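PDB 6B2Y: solute-binding periplasmic protein of iron/siderophore ABC transporter from Yersinia pestis, which probably captures chelated iron in the periplasm, through a cluster of basic residues, and delivers it to an ABC transporter for import. Local coordinates for residues Y67-L72 with K181-E186; V162-S167 with R177-A182; A304-I309 with S326-H331. All blocks are in the same frame, centred on the assembly; numbering follows the deposited sequence.

Contact 1: Y67-L72 with K181-E186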
ATOM      1  N   TYR A  67       4.217   5.024   5.914  1.00 19.28           N
ATOM      2  CA  TYR A  67       2.870   5.474   5.565  1.00 22.57           C
ATOM      3  C   TYR A  67       1.953   5.380   6.776  1.00 20.07           C
ATOM      4  O   TYR A  67       1.212   6.318   7.082  1.00 20.75           O
ATOM      5  CB  TYR A  67       2.281   4.654   4.418  1.00 19.10           C
ATOM      6  CG  TYR A  67       3.101   4.584   3.158  1.00 19.96           C
ATOM      7  CD1 TYR A  67       3.685   5.724   2.588  1.00 23.80           C
ATOM      8  CD2 TYR A  67       3.267   3.365   2.505  1.00 22.20           C
ATOM      9  CE1 TYR A  67       4.429   5.625   1.412  1.00 20.03           C
ATOM     10  CE2 TYR A  67       4.012   3.263   1.344  1.00 22.03           C
ATOM     11  CZ  TYR A  67       4.587   4.400   0.805  1.00 22.09           C
ATOM     12  OH  TYR A  67       5.310   4.264  -0.352  1.00 23.87           O
ATOM     13  N   ALA A  68       1.997   4.249   7.480  1.00 19.65           N
ATOM     14  CA  ALA A  68       1.110   4.068   8.625  1.00 18.54           C
ATOM     15  C   ALA A  68       1.477   5.012   9.756  1.00 19.89           C
ATOM     16  O   ALA A  68       0.597   5.626  10.374  1.00 19.78           O
ATOM     17  CB  ALA A  68       1.151   2.611   9.095  1.00 20.79           C
ATOM     18  N   VAL A  69       2.775   5.177  10.011  1.00 18.92           N
ATOM     19  CA  VAL A  69       3.214   6.037  11.103  1.00 20.37           C
ATOM     20  C   VAL A  69       2.896   7.496  10.800  1.00 21.06           C
ATOM     21  O   VAL A  69       2.529   8.253  11.710  1.00 20.93           O
ATOM     22  CB  VAL A  69       4.713   5.797  11.370  1.00 23.98           C
ATOM     23  CG1 VAL A  69       5.305   6.874  12.300  1.00 25.38           C
ATOM     24  CG2 VAL A  69       4.909   4.424  11.960  1.00 24.92           C
ATOM     25  N   SER A  70       2.969   7.899   9.526  1.00 21.05           N
ATOM     26  CA  SER A  70       2.668   9.283   9.154  1.00 24.54           C
ATOM     27  C   SER A  70       1.261   9.707   9.571  1.00 26.58           C
ATOM     28  O   SER A  70       1.036  10.895   9.857  1.00 22.39           O
ATOM     29  CB  SER A  70       2.844   9.477   7.648  1.00 23.89           C
ATOM     30  OG  SER A  70       1.761   8.912   6.909  1.00 27.19           O
ATOM     31  N   LEU A  71       0.300   8.767   9.612  1.00 20.29           N
ATOM     32  CA  LEU A  71      -1.068   9.116   9.989  1.00 23.27           C
ATOM     33  C   LEU A  71      -1.205   9.491  11.457  1.00 22.02           C
ATOM     34  O   LEU A  71      -2.241  10.046  11.842  1.00 24.02           O
ATOM     35  CB  LEU A  71      -2.015   7.950   9.677  1.00 21.76           C
ATOM     36  CG  LEU A  71      -2.100   7.580   8.192  1.00 23.24           C
ATOM     37  CD1 LEU A  71      -2.814   6.240   8.019  1.00 21.45           C
ATOM     38  CD2 LEU A  71      -2.795   8.668   7.374  1.00 21.57           C
ATOM     39  N   LEU A  72      -0.197   9.208  12.284  1.00 20.22           N
ATOM     40  CA  LEU A  72      -0.270   9.447  13.718  1.00 23.29           C
ATOM     41  C   LEU A  72       0.545  10.646  14.164  1.00 24.45           C
ATOM     42  O   LEU A  72       0.355  11.118  15.294  1.00 25.69           O
ATOM     43  CB  LEU A  72       0.220   8.215  14.495  1.00 20.21           C
ATOM     44  CG  LEU A  72      -0.486   6.909  14.143  1.00 21.07           C
ATOM     45  CD1 LEU A  72       0.089   5.704  14.902  1.00 23.67           C
ATOM     46  CD2 LEU A  72      -1.991   7.043  14.362  1.00 25.19           C
ATOM     47  N   LYS A 181      -1.692   2.560  20.013  1.00 19.02           N
ATOM     48  CA  LYS A 181      -1.376   2.170  21.382  1.00 19.17           C
ATOM     49  C   LYS A 181       0.133   2.088  21.608  1.00 21.00           C
ATOM     50  O   LYS A 181       0.650   2.605  22.611  1.00 20.34           O
ATOM     51  CB  LYS A 181      -2.065   0.838  21.700  1.00 17.67           C
ATOM     52  CG  LYS A 181      -1.959   0.387  23.150  1.00 20.04           C
ATOM     53  CD  LYS A 181      -2.859  -0.792  23.432  1.00 19.24           C
ATOM     54  CE  LYS A 181      -2.768  -1.200  24.888  1.00 19.30           C
ATOM     55  NZ  LYS A 181      -3.655  -2.356  25.244  1.00 18.99           N
ATOM     56  N   ALA A 182       0.856   1.442  20.687  1.00 18.39           N
ATOM     57  CA  ALA A 182       2.289   1.244  20.869  1.00 22.64           C
ATOM     58  C   ALA A 182       3.063   2.549  20.769  1.00 21.63           C
ATOM     59  O   ALA A 182       4.126   2.682  21.377  1.00 21.81           O
ATOM     60  CB  ALA A 182       2.824   0.255  19.833  1.00 22.26           C
ATOM     61  N   LEU A 183       2.566   3.511  20.000  1.00 21.81           N
ATOM     62  CA  LEU A 183       3.287   4.762  19.797  1.00 21.63           C
ATOM     63  C   LEU A 183       2.671   5.919  20.566  1.00 23.18           C
ATOM     64  O   LEU A 183       3.077   7.067  20.359  1.00 23.47           O
ATOM     65  CB  LEU A 183       3.351   5.099  18.312  1.00 20.36           C
ATOM     66  CG  LEU A 183       3.935   3.969  17.468  1.00 21.84           C
ATOM     67  CD1 LEU A 183       3.914   4.308  16.004  1.00 24.32           C
ATOM     68  CD2 LEU A 183       5.362   3.681  17.948  1.00 25.61           C
ATOM     69  N   HIS A 184       1.682   5.636  21.420  1.00 22.84           N
ATOM     70  CA  HIS A 184       1.058   6.631  22.286  1.00 24.05           C
ATOM     71  C   HIS A 184       0.437   7.767  21.469  1.00 22.26           C
ATOM     72  O   HIS A 184       0.597   8.948  21.771  1.00 24.24           O
ATOM     73  CB  HIS A 184       2.066   7.144  23.317  1.00 22.10           C
ATOM     74  CG  HIS A 184       2.640   6.057  24.158  1.00 24.45           C
ATOM     75  ND1 HIS A 184       1.872   5.310  25.029  1.00 27.79           N
ATOM     76  CD2 HIS A 184       3.898   5.567  24.251  1.00 27.60           C
ATOM     77  CE1 HIS A 184       2.636   4.417  25.630  1.00 30.23           C
ATOM     78  NE2 HIS A 184       3.866   4.543  25.166  1.00 26.48           N
ATOM     79  N   ARG A 185      -0.301   7.391  20.430  1.00 21.42           N
ATOM     80  CA  ARG A 185      -1.096   8.318  19.625  1.00 20.80           C
ATOM     81  C   ARG A 185      -2.505   7.760  19.417  1.00 18.76           C
ATOM     82  O   ARG A 185      -3.011   7.675  18.295  1.00 20.05           O
ATOM     83  CB  ARG A 185      -0.418   8.590  18.286  1.00 22.99           C
ATOM     84  CG  ARG A 185       0.964   9.217  18.414  1.00 21.14           C
ATOM     85  CD  ARG A 185       0.855  10.682  18.820  1.00 24.88           C
ATOM     86  NE  ARG A 185       2.148  11.362  18.739  1.00 29.32           N
ATOM     87  CZ  ARG A 185       3.084  11.303  19.683  1.00 26.72           C
ATOM     88  NH1 ARG A 185       2.875  10.586  20.771  1.00 27.79           N
ATOM     89  NH2 ARG A 185       4.236  11.953  19.532  1.00 26.79           N
ATOM     90  N   GLU A 186      -3.163   7.395  20.517  1.00 22.34           N
ATOM     91  CA  GLU A 186      -4.435   6.676  20.421  1.00 20.78           C
ATOM     92  C   GLU A 186      -5.528   7.518  19.762  1.00 22.96           C
ATOM     93  O   GLU A 186      -6.358   6.992  19.011  1.00 20.32           O
ATOM     94  CB  GLU A 186      -4.883   6.229  21.813  1.00 24.01           C
ATOM     95  CG  GLU A 186      -4.058   5.096  22.387  1.00 22.45           C
ATOM     96  CD  GLU A 186      -2.899   5.556  23.255  1.00 28.63           C
ATOM     97  OE1 GLU A 186      -2.434   4.719  24.054  1.00 30.62           O
ATOM     98  OE2 GLU A 186      -2.450   6.737  23.146  1.00 28.73           O
TER
HETATM   99  O   HOH W   1       0.752  13.469  16.704  1.00 28.28           O

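Contact 2: V162-S167 with R177-A182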
ATOM      1  N   VAL A 162       2.675  -5.504  12.518  1.00 16.63           N
ATOM      2  CA  VAL A 162       1.418  -5.035  11.941  1.00 14.95           C
ATOM      3  C   VAL A 162       1.171  -5.806  10.649  1.00 17.69           C
ATOM      4  O   VAL A 162       2.021  -6.558  10.182  1.00 19.30           O
ATOM      5  CB  VAL A 162       1.421  -3.521  11.669  1.00 15.90           C
ATOM      6  CG1 VAL A 162       1.526  -2.738  12.972  1.00 20.61           C
ATOM      7  CG2 VAL A 162       2.570  -3.159  10.679  1.00 15.62           C
ATOM      8  N   ASP A 163      -0.022  -5.628  10.074  1.00 14.97           N
ATOM      9  CA  ASP A 163      -0.266  -6.182   8.746  1.00 16.03           C
ATOM     10  C   ASP A 163      -1.235  -5.299   7.967  1.00 15.47           C
ATOM     11  O   ASP A 163      -2.377  -5.088   8.401  1.00 15.72           O
ATOM     12  CB  ASP A 163      -0.832  -7.601   8.801  1.00 17.52           C
ATOM     13  CG  ASP A 163      -1.146  -8.138   7.405  1.00 18.05           C
ATOM     14  OD1 ASP A 163      -0.250  -8.094   6.540  1.00 17.80           O
ATOM     15  OD2 ASP A 163      -2.298  -8.571   7.174  1.00 20.93           O
ATOM     16  N   PHE A 164      -0.772  -4.823   6.808  1.00 16.44           N
ATOM     17  CA  PHE A 164      -1.584  -4.184   5.776  1.00 16.69           C
ATOM     18  C   PHE A 164      -1.508  -4.934   4.460  1.00 19.83           C
ATOM     19  O   PHE A 164      -2.082  -4.479   3.459  1.00 18.57           O
ATOM     20  CB  PHE A 164      -1.123  -2.735   5.541  1.00 15.48           C
ATOM     21  CG  PHE A 164      -1.112  -1.901   6.778  1.00 15.25           C
ATOM     22  CD1 PHE A 164      -2.309  -1.473   7.346  1.00 16.95           C
ATOM     23  CD2 PHE A 164       0.098  -1.558   7.387  1.00 16.45           C
ATOM     24  CE1 PHE A 164      -2.314  -0.692   8.478  1.00 14.51           C
ATOM     25  CE2 PHE A 164       0.107  -0.783   8.524  1.00 16.37           C
ATOM     26  CZ  PHE A 164      -1.099  -0.354   9.077  1.00 19.45           C
ATOM     27  N   ARG A 165      -0.813  -6.069   4.433  1.00 18.96           N
ATOM     28  CA  ARG A 165      -0.446  -6.747   3.199  1.00 19.45           C
ATOM     29  C   ARG A 165      -1.161  -8.076   3.018  1.00 16.03           C
ATOM     30  O   ARG A 165      -1.685  -8.357   1.938  1.00 19.01           O
ATOM     31  CB  ARG A 165       1.075  -6.982   3.170  1.00 20.47           C
ATOM     32  CG  ARG A 165       1.630  -7.196   1.742  1.00 23.52           C
ATOM     33  CD  ARG A 165       3.050  -7.782   1.762  1.00 26.54           C
ATOM     34  NE  ARG A 165       3.065  -8.981   2.590  1.00 35.02           N
ATOM     35  CZ  ARG A 165       3.794  -9.126   3.689  1.00 34.86           C
ATOM     36  NH1 ARG A 165       4.613  -8.151   4.070  1.00 36.11           N
ATOM     37  NH2 ARG A 165       3.716 -10.255   4.387  1.00 31.91           N
ATOM     38  N   ASN A 166      -1.163  -8.926   4.047  1.00 19.21           N
ATOM     39  CA  ASN A 166      -1.739 -10.259   3.901  1.00 19.09           C
ATOM     40  C   ASN A 166      -3.253 -10.184   3.791  1.00 17.99           C
ATOM     41  O   ASN A 166      -3.857 -10.680   2.829  1.00 21.80           O
ATOM     42  CB  ASN A 166      -1.336 -11.136   5.086  1.00 20.98           C
ATOM     43  CG  ASN A 166       0.153 -11.389   5.135  1.00 21.61           C
ATOM     44  OD1 ASN A 166       0.867 -11.094   4.185  1.00 22.31           O
ATOM     45  ND2 ASN A 166       0.631 -11.961   6.244  1.00 25.44           N
ATOM     46  N   SER A 167      -3.893  -9.574   4.782  1.00 18.77           N
ATOM     47  CA  SER A 167      -5.348  -9.471   4.822  1.00 18.74           C
ATOM     48  C   SER A 167      -5.736  -8.057   5.214  1.00 19.56           C
ATOM     49  O   SER A 167      -6.129  -7.803   6.361  1.00 21.03           O
ATOM     50  CB  SER A 167      -5.917 -10.499   5.803  1.00 23.16           C
ATOM     51  OG  SER A 167      -5.244 -11.746   5.619  1.00 27.82           O
ATOM     52  N   ARG A 177      -5.030   0.638  15.245  1.00 14.22           N
ATOM     53  CA  ARG A 177      -5.247   0.772  16.683  1.00 15.86           C
ATOM     54  C   ARG A 177      -3.999   0.352  17.451  1.00 16.23           C
ATOM     55  O   ARG A 177      -3.565   1.049  18.385  1.00 17.32           O
ATOM     56  CB  ARG A 177      -6.457  -0.061  17.140  1.00 16.20           C
ATOM     57  CG  ARG A 177      -6.729   0.089  18.658  1.00 16.54           C
ATOM     58  CD  ARG A 177      -8.041  -0.604  19.110  1.00 15.35           C
ATOM     59  NE  ARG A 177      -9.200  -0.041  18.416  1.00 16.09           N
ATOM     60  CZ  ARG A 177      -9.792  -0.624  17.373  1.00 17.12           C
ATOM     61  NH1 ARG A 177      -9.364  -1.792  16.918  1.00 15.13           N
ATOM     62  NH2 ARG A 177     -10.815  -0.033  16.772  1.00 15.76           N
ATOM     63  N   LEU A 178      -3.390  -0.764  17.043  1.00 16.69           N
ATOM     64  CA  LEU A 178      -2.163  -1.246  17.674  1.00 16.89           C
ATOM     65  C   LEU A 178      -1.033  -0.217  17.593  1.00 16.65           C
ATOM     66  O   LEU A 178      -0.303   0.002  18.573  1.00 16.47           O
ATOM     67  CB  LEU A 178      -1.737  -2.558  17.011  1.00 17.20           C
ATOM     68  CG  LEU A 178      -0.308  -3.032  17.244  1.00 19.68           C
ATOM     69  CD1 LEU A 178      -0.177  -3.498  18.694  1.00 16.03           C
ATOM     70  CD2 LEU A 178      -0.056  -4.188  16.287  1.00 21.18           C
ATOM     71  N   LEU A 179      -0.831   0.384  16.418  1.00 18.89           N
ATOM     72  CA  LEU A 179       0.185   1.429  16.294  1.00 19.68           C
ATOM     73  C   LEU A 179      -0.135   2.619  17.190  1.00 19.85           C
ATOM     74  O   LEU A 179       0.769   3.196  17.813  1.00 19.61           O
ATOM     75  CB  LEU A 179       0.306   1.890  14.837  1.00 19.22           C
ATOM     76  CG  LEU A 179       1.091   0.938  13.937  1.00 21.96           C
ATOM     77  CD1 LEU A 179       1.064   1.372  12.457  1.00 19.41           C
ATOM     78  CD2 LEU A 179       2.533   0.790  14.437  1.00 23.36           C
ATOM     79  N   GLY A 180      -1.410   3.006  17.262  1.00 19.44           N
ATOM     80  CA  GLY A 180      -1.790   4.105  18.136  1.00 19.09           C
ATOM     81  C   GLY A 180      -1.488   3.812  19.592  1.00 19.39           C
ATOM     82  O   GLY A 180      -1.070   4.695  20.340  1.00 21.52           O
ATOM     83  N   LYS A 181      -1.692   2.560  20.013  1.00 19.02           N
ATOM     84  CA  LYS A 181      -1.376   2.170  21.382  1.00 19.17           C
ATOM     85  C   LYS A 181       0.133   2.088  21.608  1.00 21.00           C
ATOM     86  O   LYS A 181       0.650   2.605  22.611  1.00 20.34           O
ATOM     87  CB  LYS A 181      -2.065   0.838  21.700  1.00 17.67           C
ATOM     88  CG  LYS A 181      -1.959   0.387  23.150  1.00 20.04           C
ATOM     89  CD  LYS A 181      -2.859  -0.792  23.432  1.00 19.24           C
ATOM     90  CE  LYS A 181      -2.768  -1.200  24.888  1.00 19.30           C
ATOM     91  NZ  LYS A 181      -3.655  -2.356  25.244  1.00 18.99           N
ATOM     92  N   ALA A 182       0.856   1.442  20.687  1.00 18.39           N
ATOM     93  CA  ALA A 182       2.289   1.244  20.869  1.00 22.64           C
ATOM     94  C   ALA A 182       3.063   2.549  20.769  1.00 21.63           C
ATOM     95  O   ALA A 182       4.126   2.682  21.377  1.00 21.81           O
ATOM     96  CB  ALA A 182       2.824   0.255  19.833  1.00 22.26           C
TER

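Contact 3: A304-I309 with S326-H331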
ATOM      1  N   ALA A 304       0.397   7.487 -20.502  1.00 35.48           N
ATOM      2  CA  ALA A 304       1.319   6.992 -21.529  1.00 35.97           C
ATOM      3  C   ALA A 304       2.010   5.697 -21.110  1.00 37.56           C
ATOM      4  O   ALA A 304       2.218   4.799 -21.944  1.00 35.18           O
ATOM      5  CB  ALA A 304       2.357   8.055 -21.836  1.00 36.15           C
ATOM      6  N   SER A 305       2.272   5.517 -19.811  1.00 35.80           N
ATOM      7  CA  SER A 305       2.886   4.272 -19.364  1.00 31.33           C
ATOM      8  C   SER A 305       1.888   3.113 -19.340  1.00 29.41           C
ATOM      9  O   SER A 305       2.275   1.970 -19.587  1.00 28.42           O
ATOM     10  CB  SER A 305       3.497   4.454 -17.974  1.00 30.12           C
ATOM     11  OG  SER A 305       2.497   4.432 -16.971  1.00 36.19           O
ATOM     12  N   LEU A 306       0.608   3.388 -19.048  1.00 29.64           N
ATOM     13  CA  LEU A 306      -0.399   2.325 -19.045  1.00 32.47           C
ATOM     14  C   LEU A 306      -0.617   1.776 -20.455  1.00 33.25           C
ATOM     15  O   LEU A 306      -0.635   0.559 -20.661  1.00 30.13           O
ATOM     16  CB  LEU A 306      -1.713   2.854 -18.465  1.00 29.11           C
ATOM     17  CG  LEU A 306      -2.883   1.857 -18.451  1.00 32.77           C
ATOM     18  CD1 LEU A 306      -2.477   0.580 -17.738  1.00 25.61           C
ATOM     19  CD2 LEU A 306      -4.133   2.458 -17.838  1.00 28.89           C
ATOM     20  N   GLN A 307      -0.758   2.676 -21.443  1.00 36.75           N
ATOM     21  CA  GLN A 307      -0.866   2.279 -22.849  1.00 32.42           C
ATOM     22  C   GLN A 307       0.264   1.342 -23.249  1.00 32.51           C
ATOM     23  O   GLN A 307       0.038   0.351 -23.955  1.00 32.55           O
ATOM     24  CB  GLN A 307      -0.875   3.523 -23.746  1.00 32.22           C
ATOM     25  CG  GLN A 307      -2.128   4.374 -23.629  1.00 37.62           C
ATOM     26  CD  GLN A 307      -3.389   3.549 -23.790  1.00 42.37           C
ATOM     27  OE1 GLN A 307      -3.420   2.594 -24.568  1.00 45.62           O
ATOM     28  NE2 GLN A 307      -4.430   3.899 -23.041  1.00 45.24           N
ATOM     29  N   LYS A 308       1.495   1.624 -22.812  1.00 35.57           N
ATOM     30  CA  LYS A 308       2.592   0.731 -23.170  1.00 33.04           C
ATOM     31  C   LYS A 308       2.442  -0.623 -22.489  1.00 34.77           C
ATOM     32  O   LYS A 308       2.697  -1.668 -23.105  1.00 32.95           O
ATOM     33  CB  LYS A 308       3.941   1.359 -22.818  1.00 35.36           C
ATOM     34  CG  LYS A 308       5.080   0.344 -22.763  1.00 37.14           C
ATOM     35  CD  LYS A 308       6.397   0.924 -23.286  1.00 45.22           C
ATOM     36  CE  LYS A 308       6.594   2.366 -22.845  1.00 43.46           C
ATOM     37  NZ  LYS A 308       7.960   2.870 -23.202  1.00 51.84           N
ATOM     38  N   ILE A 309       2.029  -0.625 -21.218  1.00 33.22           N
ATOM     39  CA  ILE A 309       1.853  -1.880 -20.493  1.00 31.12           C
ATOM     40  C   ILE A 309       0.750  -2.713 -21.136  1.00 29.77           C
ATOM     41  O   ILE A 309       0.824  -3.949 -21.177  1.00 29.41           O
ATOM     42  CB  ILE A 309       1.572  -1.593 -19.004  1.00 29.35           C
ATOM     43  CG1 ILE A 309       2.863  -1.163 -18.303  1.00 33.62           C
ATOM     44  CG2 ILE A 309       0.973  -2.814 -18.298  1.00 31.37           C
ATOM     45  CD1 ILE A 309       3.824  -2.310 -18.100  1.00 30.14           C
ATOM     46  N   SER A 326      -9.710  -1.203 -18.831  1.00 31.39           N
ATOM     47  CA  SER A 326      -8.356  -1.366 -18.309  1.00 27.20           C
ATOM     48  C   SER A 326      -7.977  -0.150 -17.477  1.00 27.44           C
ATOM     49  O   SER A 326      -8.320   0.989 -17.827  1.00 27.60           O
ATOM     50  CB  SER A 326      -7.344  -1.577 -19.447  1.00 29.44           C
ATOM     51  OG  SER A 326      -7.453  -2.886 -19.998  1.00 30.35           O
ATOM     52  N   TYR A 327      -7.276  -0.399 -16.365  1.00 23.99           N
ATOM     53  CA  TYR A 327      -6.987   0.626 -15.364  1.00 24.68           C
ATOM     54  C   TYR A 327      -5.636   0.334 -14.727  1.00 21.37           C
ATOM     55  O   TYR A 327      -5.123  -0.781 -14.817  1.00 21.86           O
ATOM     56  CB  TYR A 327      -8.085   0.676 -14.273  1.00 23.33           C
ATOM     57  CG  TYR A 327      -9.487   0.653 -14.853  1.00 24.56           C
ATOM     58  CD1 TYR A 327     -10.176   1.835 -15.069  1.00 29.84           C
ATOM     59  CD2 TYR A 327     -10.109  -0.553 -15.198  1.00 26.79           C
ATOM     60  CE1 TYR A 327     -11.446   1.830 -15.609  1.00 28.51           C
ATOM     61  CE2 TYR A 327     -11.388  -0.568 -15.759  1.00 28.89           C
ATOM     62  CZ  TYR A 327     -12.048   0.633 -15.954  1.00 31.94           C
ATOM     63  OH  TYR A 327     -13.318   0.654 -16.500  1.00 31.28           O
ATOM     64  N   ALA A 328      -5.067   1.347 -14.066  1.00 23.82           N
ATOM     65  CA  ALA A 328      -3.854   1.147 -13.282  1.00 24.19           C
ATOM     66  C   ALA A 328      -4.003   1.776 -11.903  1.00 20.85           C
ATOM     67  O   ALA A 328      -4.644   2.820 -11.739  1.00 21.21           O
ATOM     68  CB  ALA A 328      -2.601   1.719 -13.972  1.00 27.35           C
ATOM     69  N   ILE A 329      -3.388   1.120 -10.916  1.00 23.08           N
ATOM     70  CA  ILE A 329      -3.439   1.528  -9.519  1.00 20.77           C
ATOM     71  C   ILE A 329      -2.019   1.577  -8.961  1.00 17.03           C
ATOM     72  O   ILE A 329      -1.158   0.781  -9.343  1.00 19.25           O
ATOM     73  CB  ILE A 329      -4.322   0.558  -8.691  1.00 19.92           C
ATOM     74  CG1 ILE A 329      -4.535   1.107  -7.285  1.00 19.46           C
ATOM     75  CG2 ILE A 329      -3.692  -0.846  -8.663  1.00 17.25           C
ATOM     76  CD1 ILE A 329      -5.447   2.322  -7.232  1.00 21.10           C
ATOM     77  N   TRP A 330      -1.786   2.510  -8.033  1.00 20.27           N
ATOM     78  CA  TRP A 330      -0.475   2.635  -7.389  1.00 22.14           C
ATOM     79  C   TRP A 330      -0.167   1.398  -6.554  1.00 22.35           C
ATOM     80  O   TRP A 330      -0.958   1.004  -5.690  1.00 20.15           O
ATOM     81  CB  TRP A 330      -0.460   3.881  -6.510  1.00 19.96           C
ATOM     82  CG  TRP A 330       0.865   4.325  -5.948  1.00 22.44           C
ATOM     83  CD1 TRP A 330       2.001   4.638  -6.648  1.00 22.52           C
ATOM     84  CD2 TRP A 330       1.160   4.584  -4.570  1.00 20.25           C
ATOM     85  NE1 TRP A 330       2.994   5.060  -5.786  1.00 22.54           N
ATOM     86  CE2 TRP A 330       2.504   5.038  -4.506  1.00 22.10           C
ATOM     87  CE3 TRP A 330       0.419   4.482  -3.381  1.00 22.14           C
ATOM     88  CZ2 TRP A 330       3.120   5.377  -3.307  1.00 19.49           C
ATOM     89  CZ3 TRP A 330       1.035   4.820  -2.182  1.00 22.98           C
ATOM     90  CH2 TRP A 330       2.374   5.255  -2.152  1.00 25.76           C
ATOM     91  N   HIS A 331       0.997   0.796  -6.799  1.00 19.51           N
ATOM     92  CA  HIS A 331       1.264  -0.509  -6.217  1.00 19.68           C
ATOM     93  C   HIS A 331       1.390  -0.450  -4.703  1.00 19.02           C
ATOM     94  O   HIS A 331       0.995  -1.404  -4.017  1.00 19.61           O
ATOM     95  CB  HIS A 331       2.527  -1.118  -6.801  1.00 22.54           C
ATOM     96  CG  HIS A 331       2.859  -2.437  -6.190  1.00 23.49           C
ATOM     97  ND1 HIS A 331       2.113  -3.570  -6.440  1.00 21.65           N
ATOM     98  CD2 HIS A 331       3.813  -2.796  -5.298  1.00 24.28           C
ATOM     99  CE1 HIS A 331       2.603  -4.572  -5.732  1.00 21.90           C
ATOM    100  NE2 HIS A 331       3.642  -4.130  -5.042  1.00 20.82           N
TER

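Contact 1: Y67-L72 with K181-E186
Leu72, just after helix 66-70, lies against Arg185, in the turn between helices 168-182 and 186-207. Their CB atoms are 3.9 Å apart, and the aliphatic part of the arginine passes alongside the Leu72 carbonyl, with Arg185 CD 3.6 Å from Leu72 O. A bend at chi2 (-74°) turns the arginine chain along that carbonyl and brings Leu72 O to the edge of the guanidinium, near its plane. The two do not bond directly: a water gives a 2.8 Å hydrogen bond to Leu72 O and accepts a weak one from Arg185 NE. At the other end of the group, Arg185 NH1 turns back to His184 O at 3.0 Å, the acceptor lying in the guanidinium plane while the nitrogen stands above the plane of the carbonyl.

Deeper in, Leu183 CD1 touches both Val69 CG2 and Leu72 CD1, each 4.2 Å away, and the Leu183 side chain crosses that of Val69 at about a right angle. Ile134 of strand 132-136 touches both Val69 and Leu183, so the end of helix 66-70 and the end of helix 168-182 pack together over the parallel sheet of the N-terminal lobe. Leu183 has already left helical geometry, and Arg185 is the N-cap residue of helix 186-207. Arg80 NE lies close to Arg185 NH2, and Glu73 offers a long, weak ion pair to Arg185 NE. The bond to His184 O and the water shared with Leu72 O orient the guanidinium, and the nearby Arg80 charge would probably make that neutral support matter more, at the polar border of an otherwise apolar contact.

Contact 2: V162-S167 with R177-A182
Asp163 OD1 takes two backbone N-H groups at once, from Asn166 N at 2.8 Å and from Arg165 N at 3.0 Å. The first bond is nearly straight (173°) and uses the syn lone pair. The second comes from above the carboxylate plane. OD2, through its own syn lone pair, accepts from Ser167 N at 3.0 Å, so three amides grip one carboxylate, which Asn171 also reaches through ND2. The bond to Arg165 N closes an Asx turn, and the one to Asn166 N an Asx motif. Together they fix the loop just before helix 168-182, where Ser167 is the N-cap residue.

That loop joins strand 159-162, an outermost strand of the five-stranded parallel sheet, to the helix that packs back on it, the beta-alpha unit of an alpha/beta lobe. Two turns and more into the helix, Leu178 and Leu179 face the strand end. Val162 meets both with a single methyl: CG1 is 3.8 Å from Leu179 CG and 3.9 Å from Leu178 CD2. It points into the notch between them because it stands anti to the carbonyl carbon (chi1 -65°), which puts CG2 between the backbone N and that carbon. The two leucines start differently, Leu178 with CG anti to its backbone N and Leu179 with CG beside it, and their branches still converge on this methyl. Phe164 joins from the loop side, where Leu179 CD1 sits at the ring's edge, near its plane, 4.4 Å from Phe164 CZ.

Contact 3: A304-I309 with S326-H331
Leu306 of helix 299-310 reaches down onto Ala328 of strand 326-330, a helix-on-sheet contact in the C-terminal alpha/beta lobe, whose mixed sheet places this strand between 275-280 and 381-383. The short helix segment crosses the strand at 120°, with the two axes 9.2 Å apart at their closest. One leucine carries the helix side of the contact. Its CG extends anti to the backbone N (chi1 178°), aiming the branch at the strand, and a chi2 of 54° splits the two methyls between different targets. CD1 lies 3.9 Å from Ala328 CB, methyl to methyl. CD2 instead settles over the peptide link before that residue, 4.1 Å from Tyr327 C and 4.0 Å from Ala328 N, so the leucine straddles side chain and backbone together.

The side chain of Ala328 is a single methyl, and the helix comes near enough there for the CA atoms of Leu306 and Ala328 to be 6.8 Å apart. Tyr327 directs its CB away from the helix, and its ring stacks with Trp349, so it meets Leu306 through its main chain. Ser326, whose CB is on the helix side, has its hydroxyl engaged with Ala320 O. Ile382 of the neighbouring strand touches both Leu306 and Ala328 and carries the apolar patch onto the next strand. At the strand's beginning, the contact ends with Leu306 CD2 standing 4.4 Å from Ser326 O.

From the N terminus, contact 1 opens at helix 66-70 and closes a loop of 108 residues when the chain reaches the end of helix 168-182. Contact 2 closes a short loop, from the end of strand 159-162 back onto that same helix; it nests inside contact 1 and ends on the same stretch, sharing Lys181 and Ala182. Their centres are about 10 Å apart, and Ala68 bridges them, its CB 3.6 Å from Leu179 CD1. Contact 3 follows in series, closing a short connection from helix 299-310 to strand 326-330 in the other lobe, with its centre about 32 Å from that of contact 1. Across the divide, Tyr67 OH still packs against Trp330 CH2.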